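Local coordinates for alpha-L-rhamnosidase (Streptomyces avermitilis, PDB 3W5N), which hydrolyses terminal non-reducing alpha-L-rhamnose residues, releasing L-rhamnose from citrus flavonoids such as naringin and from the arabinogalactan-protein gum arabic, at residues 589-594 / 619-624; 628-633 / 914-919. All coordinates share one frame; numbering follows the deposited sequence.

Contact 1 of 2, residues 589-594 / 619-624; sequences GRVMHT and GQRGNF. With RAM (alpha-L-rhamnopyranose), chain E.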
ATOM      1  N   GLY A 589       1.456  13.626 -13.136  1.00 10.60           N
ATOM      2  CA  GLY A 589       1.295  12.585 -12.110  1.00 10.25           C
ATOM      3  C   GLY A 589       2.533  12.524 -11.233  1.00 10.38           C
ATOM      4  O   GLY A 589       3.666  12.666 -11.730  1.00 10.59           O
ATOM      5  N   ARG A 590       2.333  12.359  -9.929  1.00 10.02           N
ATOM      6  CA  ARG A 590       3.452  12.178  -8.998  1.00 10.06           C
ATOM      7  C   ARG A 590       3.332  10.756  -8.439  1.00  9.49           C
ATOM      8  O   ARG A 590       2.441  10.456  -7.642  1.00  9.18           O
ATOM      9  CB  ARG A 590       3.416  13.236  -7.879  1.00 10.62           C
ATOM     10  CG  ARG A 590       3.512  14.678  -8.400  1.00 12.07           C
ATOM     11  CD  ARG A 590       3.474  15.677  -7.258  1.00 13.75           C
ATOM     12  NE  ARG A 590       2.253  15.489  -6.504  1.00 14.33           N
ATOM     13  CZ  ARG A 590       2.101  15.730  -5.198  1.00 15.33           C
ATOM     14  NH1 ARG A 590       3.091  16.216  -4.460  1.00 14.86           N
ATOM     15  NH2 ARG A 590       0.922  15.497  -4.638  1.00 15.58           N
ATOM     16  N   VAL A 591       4.224   9.880  -8.890  1.00  8.92           N
ATOM     17  CA  VAL A 591       4.178   8.454  -8.570  1.00  8.90           C
ATOM     18  C   VAL A 591       4.785   8.253  -7.170  1.00  8.97           C
ATOM     19  O   VAL A 591       5.925   8.626  -6.936  1.00  8.44           O
ATOM     20  CB  VAL A 591       4.995   7.623  -9.571  1.00  8.98           C
ATOM     21  CG1 VAL A 591       4.989   6.147  -9.173  1.00  9.06           C
ATOM     22  CG2 VAL A 591       4.444   7.784 -10.995  1.00  8.80           C
ATOM     23  N   MET A 592       4.010   7.647  -6.280  1.00  9.02           N
ATOM     24  CA  MET A 592       4.404   7.469  -4.883  1.00  9.65           C
ATOM     25  C   MET A 592       4.369   6.021  -4.491  1.00  9.18           C
ATOM     26  O   MET A 592       3.375   5.340  -4.758  1.00  9.02           O
ATOM     27  CB  MET A 592       3.418   8.199  -3.964  1.00 10.91           C
ATOM     28  CG  MET A 592       3.404   9.698  -4.158  1.00 12.96           C
ATOM     29  SD  MET A 592       2.153  10.478  -3.107  1.00 15.76           S
ATOM     30  CE  MET A 592       2.302  12.171  -3.679  1.00 14.27           C
ATOM     31  N   HIS A 593       5.419   5.574  -3.790  1.00  8.96           N
ATOM     32  CA  HIS A 593       5.470   4.217  -3.229  1.00  8.38           C
ATOM     33  C   HIS A 593       6.592   4.103  -2.195  1.00  8.14           C
ATOM     34  O   HIS A 593       7.336   5.049  -1.986  1.00  7.53           O
ATOM     35  CB  HIS A 593       5.615   3.135  -4.332  1.00  8.44           C
ATOM     36  CG  HIS A 593       6.737   3.383  -5.291  1.00  8.58           C
ATOM     37  ND1 HIS A 593       8.063   3.193  -4.956  1.00  8.75           N
ATOM     38  CD2 HIS A 593       6.731   3.788  -6.589  1.00  8.47           C
ATOM     39  CE1 HIS A 593       8.825   3.497  -5.999  1.00  8.78           C
ATOM     40  NE2 HIS A 593       8.038   3.848  -7.002  1.00  8.66           N
ATOM     41  N   THR A 594       6.700   2.948  -1.543  1.00  8.09           N
ATOM     42  CA  THR A 594       7.825   2.717  -0.617  1.00  8.32           C
ATOM     43  C   THR A 594       9.187   3.077  -1.239  1.00  8.70           C
ATOM     44  O   THR A 594       9.447   2.773  -2.403  1.00  8.64           O
ATOM     45  CB  THR A 594       7.807   1.273  -0.064  1.00  8.07           C
ATOM     46  OG1 THR A 594       8.773   1.150   0.996  1.00  8.27           O
ATOM     47  CG2 THR A 594       8.090   0.262  -1.178  1.00  7.95           C
ATOM     48  N   GLY A 619       2.549  -2.709 -11.510  1.00  9.45           N
ATOM     49  CA  GLY A 619       1.560  -3.297 -10.610  1.00  9.56           C
ATOM     50  C   GLY A 619       2.130  -3.448  -9.209  1.00 10.04           C
ATOM     51  O   GLY A 619       1.450  -3.196  -8.215  1.00 10.06           O
ATOM     52  N   GLN A 620       3.409  -3.817  -9.132  1.00  9.76           N
ATOM     53  CA  GLN A 620       4.047  -3.936  -7.830  1.00  9.55           C
ATOM     54  C   GLN A 620       4.159  -2.566  -7.153  1.00  9.25           C
ATOM     55  O   GLN A 620       3.713  -2.394  -6.012  1.00  8.73           O
ATOM     56  CB  GLN A 620       5.446  -4.520  -7.957  1.00  9.60           C
ATOM     57  CG  GLN A 620       6.162  -4.641  -6.602  1.00 10.20           C
ATOM     58  CD  GLN A 620       7.529  -5.308  -6.715  1.00 10.80           C
ATOM     59  OE1 GLN A 620       8.189  -5.636  -5.705  1.00 11.10           O
ATOM     60  NE2 GLN A 620       7.985  -5.453  -7.929  1.00 11.04           N
ATOM     61  N   ARG A 621       4.765  -1.605  -7.833  1.00  8.95           N
ATOM     62  CA  ARG A 621       5.033  -0.330  -7.173  1.00  9.19           C
ATOM     63  C   ARG A 621       3.737   0.364  -6.827  1.00  9.23           C
ATOM     64  O   ARG A 621       3.635   1.028  -5.789  1.00  9.27           O
ATOM     65  CB  ARG A 621       5.949   0.568  -8.006  1.00  9.40           C
ATOM     66  CG  ARG A 621       5.269   1.264  -9.181  1.00  9.63           C
ATOM     67  CD  ARG A 621       6.327   2.005  -9.967  1.00  9.89           C
ATOM     68  NE  ARG A 621       6.935   1.106 -10.952  1.00 10.24           N
ATOM     69  CZ  ARG A 621       7.918   1.436 -11.785  1.00 10.60           C
ATOM     70  NH1 ARG A 621       8.466   2.645 -11.728  1.00 10.84           N
ATOM     71  NH2 ARG A 621       8.380   0.534 -12.662  1.00 10.49           N
ATOM     72  N   GLY A 622       2.730   0.188  -7.673  1.00  9.14           N
ATOM     73  CA  GLY A 622       1.427   0.810  -7.408  1.00  9.51           C
ATOM     74  C   GLY A 622       0.756   0.293  -6.133  1.00  9.56           C
ATOM     75  O   GLY A 622      -0.104   0.966  -5.539  1.00  9.93           O
ATOM     76  N   ASN A 623       1.108  -0.927  -5.732  1.00  9.35           N
ATOM     77  CA  ASN A 623       0.490  -1.554  -4.575  1.00  9.45           C
ATOM     78  C   ASN A 623       1.437  -1.721  -3.376  1.00  9.41           C
ATOM     79  O   ASN A 623       1.143  -2.472  -2.456  1.00  9.23           O
ATOM     80  CB  ASN A 623      -0.115  -2.912  -4.969  1.00  9.60           C
ATOM     81  CG  ASN A 623      -1.403  -2.753  -5.738  1.00 10.34           C
ATOM     82  OD1 ASN A 623      -2.432  -2.417  -5.160  1.00 10.26           O
ATOM     83  ND2 ASN A 623      -1.346  -2.956  -7.063  1.00 10.45           N
ATOM     84  N   PHE A 624       2.562  -1.018  -3.408  1.00  9.25           N
ATOM     85  CA  PHE A 624       3.546  -1.077  -2.322  1.00  9.10           C
ATOM     86  C   PHE A 624       3.609   0.305  -1.642  1.00  9.19           C
ATOM     87  O   PHE A 624       4.649   0.957  -1.626  1.00  9.05           O
ATOM     88  CB  PHE A 624       4.911  -1.486  -2.893  1.00  9.41           C
ATOM     89  CG  PHE A 624       5.225  -2.966  -2.802  1.00  9.55           C
ATOM     90  CD1 PHE A 624       4.228  -3.949  -2.939  1.00  9.75           C
ATOM     91  CD2 PHE A 624       6.548  -3.379  -2.616  1.00  9.78           C
ATOM     92  CE1 PHE A 624       4.550  -5.307  -2.868  1.00 10.09           C
ATOM     93  CE2 PHE A 624       6.871  -4.730  -2.559  1.00  9.67           C
ATOM     94  CZ  PHE A 624       5.879  -5.697  -2.685  1.00  9.62           C
TER
HETATM   95  C1  RAM E1204      11.911   1.448 -12.713  1.00 25.87           C
HETATM   96  C2  RAM E1204      12.318   2.918 -12.720  1.00 25.90           C
HETATM   97  C3  RAM E1204      12.763   3.324 -14.119  1.00 26.36           C
HETATM   98  C4  RAM E1204      11.644   3.013 -15.131  1.00 26.92           C
HETATM   99  C5  RAM E1204      11.228   1.538 -15.053  1.00 27.08           C
HETATM  100  C6  RAM E1204      10.019   1.187 -15.923  1.00 25.72           C
HETATM  101  O1  RAM E1204      13.073   0.646 -12.948  1.00 25.70           O
HETATM  102  O2  RAM E1204      11.193   3.724 -12.340  1.00 25.88           O
HETATM  103  O3  RAM E1204      13.066   4.723 -14.069  1.00 27.28           O
HETATM  104  O4  RAM E1204      12.072   3.331 -16.459  1.00 28.86           O
HETATM  105  O5  RAM E1204      10.900   1.188 -13.697  1.00 25.24           O
HETATM  106  O   HOH W   1       3.283   3.724  -7.084  1.00  8.39           O
HETATM  107  O   HOH W   2       8.636   4.547  -9.804  1.00 10.92           O
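V591 meets R621 through its CG1 methyl, which lies 4.4 Å from R621 CD, a loose apolar touch on the arginine's methylene chain. M592 turns its side chain away and takes part through its carbonyl: a water donates to M592 O at 2.8 Å and, more weakly, to R621 O, bridging the strand to the helix end. Strand 587-594, from the concanavalin-like part of the chain, lies here against the C-terminal end of helix 607-622, which belongs to the six-hairpin glycosidase part. At H593, R621 CB stands over one imidazole face in a CH-pi contact, 4.0 Å from the ring centroid and 28° off the normal. Chi1 of 52° sets H593 CG between backbone N and carbonyl carbon; H593 ND1 donates to T594 O at 2.9 Å and a second water, joining H593 NE2 to R621 NH1, also lies in the ring plane, and both help to fix the ring's rotation. The edge of the guanidinium, almost perpendicular to the imidazole, meets a rhamnose: R621 NH2 to sugar O5 at 2.8 Å, R621 NH1 to sugar O2 at 3.0 Å; K484 NZ bonds to it too. Replacing H593 by alanine removes the CH-pi face and the NE2 water link, and would probably leave R621 less restrained. T594 N donates to F624 O at 2.9 Å and 170°, while T594 CG2 rests at the edge of the F624 ring; T594 OG1 bonds to G478 O.

Contact 2 of 2, residues 628-633 / 914-919; sequences PTDTPA and FNHYAY. With RAM (alpha-L-rhamnopyranose), chain C.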
ATOM      1  N   PRO A 628       1.249  -4.013   1.472  1.00  9.60           N
ATOM      2  CA  PRO A 628       1.037  -4.588   0.138  1.00  9.55           C
ATOM      3  C   PRO A 628      -0.461  -4.767  -0.150  1.00  9.47           C
ATOM      4  O   PRO A 628      -1.117  -5.615   0.460  1.00  9.29           O
ATOM      5  CB  PRO A 628       1.775  -5.929   0.202  1.00  9.79           C
ATOM      6  CG  PRO A 628       1.730  -6.306   1.646  1.00  9.87           C
ATOM      7  CD  PRO A 628       1.783  -5.009   2.423  1.00  9.86           C
ATOM      8  N   THR A 629      -0.985  -3.942  -1.059  1.00  9.43           N
ATOM      9  CA  THR A 629      -2.418  -3.884  -1.283  1.00  9.80           C
ATOM     10  C   THR A 629      -2.863  -4.746  -2.446  1.00 10.07           C
ATOM     11  O   THR A 629      -2.062  -5.076  -3.336  1.00 10.27           O
ATOM     12  CB  THR A 629      -2.919  -2.435  -1.509  1.00  9.81           C
ATOM     13  OG1 THR A 629      -2.133  -1.797  -2.528  1.00  9.86           O
ATOM     14  CG2 THR A 629      -2.817  -1.626  -0.229  1.00  9.90           C
ATOM     15  N   ASP A 630      -4.154  -5.086  -2.425  1.00 10.57           N
ATOM     16  CA  ASP A 630      -4.796  -5.751  -3.551  1.00 11.33           C
ATOM     17  C   ASP A 630      -4.983  -4.796  -4.732  1.00 11.54           C
ATOM     18  O   ASP A 630      -4.669  -5.139  -5.863  1.00 11.61           O
ATOM     19  CB  ASP A 630      -6.138  -6.344  -3.131  1.00 12.04           C
ATOM     20  CG  ASP A 630      -7.142  -5.292  -2.613  1.00 13.03           C
ATOM     21  OD1 ASP A 630      -6.802  -4.332  -1.904  1.00 13.75           O
ATOM     22  OD2 ASP A 630      -8.317  -5.454  -2.923  1.00 15.27           O
ATOM     23  N   THR A 631      -5.479  -3.594  -4.455  1.00 12.05           N
ATOM     24  CA  THR A 631      -5.707  -2.579  -5.485  1.00 12.70           C
ATOM     25  C   THR A 631      -5.490  -1.206  -4.868  1.00 12.37           C
ATOM     26  O   THR A 631      -5.757  -1.025  -3.692  1.00 12.65           O
ATOM     27  CB  THR A 631      -7.134  -2.666  -6.077  1.00 14.33           C
ATOM     28  OG1 THR A 631      -7.436  -1.444  -6.750  1.00 17.32           O
ATOM     29  CG2 THR A 631      -8.162  -2.848  -4.986  1.00 14.85           C
ATOM     30  N   PRO A 632      -4.963  -0.245  -5.642  1.00 12.12           N
ATOM     31  CA  PRO A 632      -4.700   1.076  -5.068  1.00 12.05           C
ATOM     32  C   PRO A 632      -5.800   2.083  -5.383  1.00 12.00           C
ATOM     33  O   PRO A 632      -5.724   3.246  -4.964  1.00 11.98           O
ATOM     34  CB  PRO A 632      -3.405   1.483  -5.771  1.00 12.17           C
ATOM     35  CG  PRO A 632      -3.551   0.874  -7.136  1.00 11.83           C
ATOM     36  CD  PRO A 632      -4.330  -0.405  -6.966  1.00 12.02           C
ATOM     37  N   ALA A 633      -6.834   1.633  -6.078  1.00 11.71           N
ATOM     38  CA  ALA A 633      -7.755   2.565  -6.732  1.00 11.90           C
ATOM     39  C   ALA A 633      -9.153   2.590  -6.138  1.00 11.74           C
ATOM     40  O   ALA A 633      -9.687   3.661  -5.846  1.00 11.47           O
ATOM     41  CB  ALA A 633      -7.825   2.264  -8.227  1.00 11.97           C
ATOM     42  N   PHE A 914      -8.103  -2.690 -12.438  1.00 12.92           N
ATOM     43  CA  PHE A 914      -7.104  -2.761 -13.493  1.00 12.53           C
ATOM     44  C   PHE A 914      -5.675  -2.645 -12.958  1.00 12.13           C
ATOM     45  O   PHE A 914      -4.755  -2.332 -13.705  1.00 11.91           O
ATOM     46  CB  PHE A 914      -7.376  -1.696 -14.558  1.00 12.84           C
ATOM     47  CG  PHE A 914      -8.698  -1.881 -15.248  1.00 12.80           C
ATOM     48  CD1 PHE A 914      -9.865  -1.348 -14.706  1.00 13.22           C
ATOM     49  CD2 PHE A 914      -8.780  -2.640 -16.409  1.00 13.81           C
ATOM     50  CE1 PHE A 914     -11.090  -1.532 -15.341  1.00 13.40           C
ATOM     51  CE2 PHE A 914     -10.004  -2.846 -17.035  1.00 13.60           C
ATOM     52  CZ  PHE A 914     -11.148  -2.289 -16.505  1.00 13.23           C
ATOM     53  N   ASN A 915      -5.488  -2.934 -11.672  1.00 12.05           N
ATOM     54  CA  ASN A 915      -4.158  -2.811 -11.050  1.00 11.62           C
ATOM     55  C   ASN A 915      -4.032  -3.726  -9.810  1.00 12.12           C
ATOM     56  O   ASN A 915      -3.897  -3.250  -8.697  1.00 12.25           O
ATOM     57  CB  ASN A 915      -3.865  -1.329 -10.726  1.00 11.50           C
ATOM     58  CG  ASN A 915      -2.380  -1.034 -10.544  1.00 11.19           C
ATOM     59  OD1 ASN A 915      -1.538  -1.932 -10.586  1.00 11.13           O
ATOM     60  ND2 ASN A 915      -2.054   0.247 -10.364  1.00 10.96           N
ATOM     61  N   HIS A 916      -4.084  -5.040 -10.044  1.00 12.13           N
ATOM     62  CA  HIS A 916      -3.853  -6.094  -9.041  1.00 12.70           C
ATOM     63  C   HIS A 916      -2.556  -6.788  -9.456  1.00 13.28           C
ATOM     64  O   HIS A 916      -2.392  -7.115 -10.660  1.00 13.56           O
ATOM     65  CB  HIS A 916      -4.962  -7.146  -9.119  1.00 13.09           C
ATOM     66  CG  HIS A 916      -6.055  -6.992  -8.099  1.00 12.99           C
ATOM     67  ND1 HIS A 916      -6.951  -5.942  -8.113  1.00 12.96           N
ATOM     68  CD2 HIS A 916      -6.439  -7.802  -7.084  1.00 12.86           C
ATOM     69  CE1 HIS A 916      -7.816  -6.089  -7.123  1.00 12.82           C
ATOM     70  NE2 HIS A 916      -7.525  -7.209  -6.479  1.00 13.16           N
ATOM     71  N   TYR A 917      -1.629  -7.036  -8.525  1.00 12.89           N
ATOM     72  CA  TYR A 917      -0.367  -7.678  -8.950  1.00 12.84           C
ATOM     73  C   TYR A 917      -0.378  -9.210  -9.099  1.00 13.16           C
ATOM     74  O   TYR A 917       0.575  -9.779  -9.653  1.00 13.32           O
ATOM     75  CB  TYR A 917       0.861  -7.244  -8.112  1.00 12.74           C
ATOM     76  CG  TYR A 917       0.698  -7.283  -6.610  1.00 12.57           C
ATOM     77  CD1 TYR A 917       0.182  -8.412  -5.946  1.00 12.32           C
ATOM     78  CD2 TYR A 917       1.092  -6.189  -5.840  1.00 12.68           C
ATOM     79  CE1 TYR A 917       0.050  -8.428  -4.554  1.00 12.81           C
ATOM     80  CE2 TYR A 917       0.969  -6.198  -4.451  1.00 13.02           C
ATOM     81  CZ  TYR A 917       0.436  -7.307  -3.817  1.00 13.13           C
ATOM     82  OH  TYR A 917       0.312  -7.288  -2.445  1.00 13.08           O
ATOM     83  N   ALA A 918      -1.456  -9.858  -8.657  1.00 13.50           N
ATOM     84  CA  ALA A 918      -1.518 -11.333  -8.596  1.00 13.82           C
ATOM     85  C   ALA A 918      -1.065 -12.065  -9.872  1.00 14.48           C
ATOM     86  O   ALA A 918      -0.229 -12.986  -9.802  1.00 13.13           O
ATOM     87  CB  ALA A 918      -2.903 -11.801  -8.155  1.00 13.68           C
ATOM     88  N   TYR A 919      -1.584 -11.653 -11.036  1.00 14.11           N
ATOM     89  CA  TYR A 919      -1.240 -12.318 -12.293  1.00 14.85           C
ATOM     90  C   TYR A 919       0.134 -11.916 -12.847  1.00 14.22           C
ATOM     91  O   TYR A 919       0.643 -12.515 -13.808  1.00 14.35           O
ATOM     92  CB  TYR A 919      -2.361 -12.102 -13.328  1.00 15.86           C
ATOM     93  CG  TYR A 919      -3.630 -12.823 -12.927  1.00 16.80           C
ATOM     94  CD1 TYR A 919      -3.562 -14.052 -12.280  1.00 17.61           C
ATOM     95  CD2 TYR A 919      -4.899 -12.296 -13.205  1.00 18.42           C
ATOM     96  CE1 TYR A 919      -4.700 -14.740 -11.901  1.00 18.44           C
ATOM     97  CE2 TYR A 919      -6.052 -12.985 -12.832  1.00 18.62           C
ATOM     98  CZ  TYR A 919      -5.939 -14.210 -12.186  1.00 19.16           C
ATOM     99  OH  TYR A 919      -7.051 -14.925 -11.811  1.00 18.90           O
TER
HETATM  100  C1  RAM C1202     -10.810  -9.245  -3.594  1.00 21.61           C
HETATM  101  C2  RAM C1202      -9.471  -8.605  -3.186  1.00 22.00           C
HETATM  102  C3  RAM C1202      -8.289  -9.591  -3.329  1.00 19.28           C
HETATM  103  C4  RAM C1202      -8.641 -11.081  -3.164  1.00 20.18           C
HETATM  104  C5  RAM C1202      -9.909 -11.183  -2.364  1.00 20.46           C
HETATM  105  C6  RAM C1202     -10.217 -12.670  -2.152  1.00 20.33           C
HETATM  106  O1  RAM C1202     -11.920  -8.521  -3.052  1.00 24.07           O
HETATM  107  O2  RAM C1202      -9.303  -7.377  -3.944  1.00 21.98           O
HETATM  108  O3  RAM C1202      -7.736  -9.534  -4.636  1.00 17.49           O
HETATM  109  O4  RAM C1202      -7.610 -11.837  -2.491  1.00 18.20           O
HETATM  110  O5  RAM C1202     -10.954 -10.577  -3.120  1.00 20.25           O
HETATM  111  O   HOH W   3      -1.909  -7.895  -0.990  1.00 11.88           O
HETATM  112  O   HOH W   4      -2.376  -6.364  -5.863  1.00 13.62           O
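The catalytic pocket of the six-hairpin domain is built in part here, by D630 and H916, which reach a bound rhamnose from two loops far apart in sequence. H916 NE2 donates to sugar O3 at 3.0 Å and to sugar O2 at 3.1 Å, with O2 lying in the imidazole plane. Sugar O2 in turn donates to D630 OD2, at a very short 2.4 Å whose exact value is doubtful; L638 N holds D630 OD1. The H916 ring is positioned by S913 at ND1 and covered on one face by D630 O, 3.2 Å above its centre. H916 CA also makes a CA-H...O contact to D630 O, at 3.4 Å. Nearby, P632 CG packs 3.6 Å from N915 ND2, the two side chains crossing at about a right angle. Y917 OH donates to a water at 2.7 Å that itself donates to P628 O. Another water, over the centre of a Y917 ring face, accepts from Y917 N and donates to T629 O and D630 O, at 2.6 Å in the latter case. D643, W695 and E636, the inferred proton donor, also bond to the sugar. With an acceptor from one loop and a donor from the other, O2 probably needs both to be held as modelled.

Both contacts are buried and lie near the middle of the chain, their centres 11 Å apart. Contact 1 joins a strand of the concanavalin-like part of the sequence to a helix end in the glycosidase part; contact 2 stays inside the latter and pairs irregular loops. Each also ends on a rhamnose, but differently: of the two segments of contact 1 only 619-624 reaches the sugar, through R621, whereas in contact 2 both loops do, at the active site. Both use bridging waters, but contact 1 adds a direct backbone bond. N623 connects them, its OD1 bonding probably to T629 OG1 at 2.7 Å and its ND2 to N915 O at 3.0 Å.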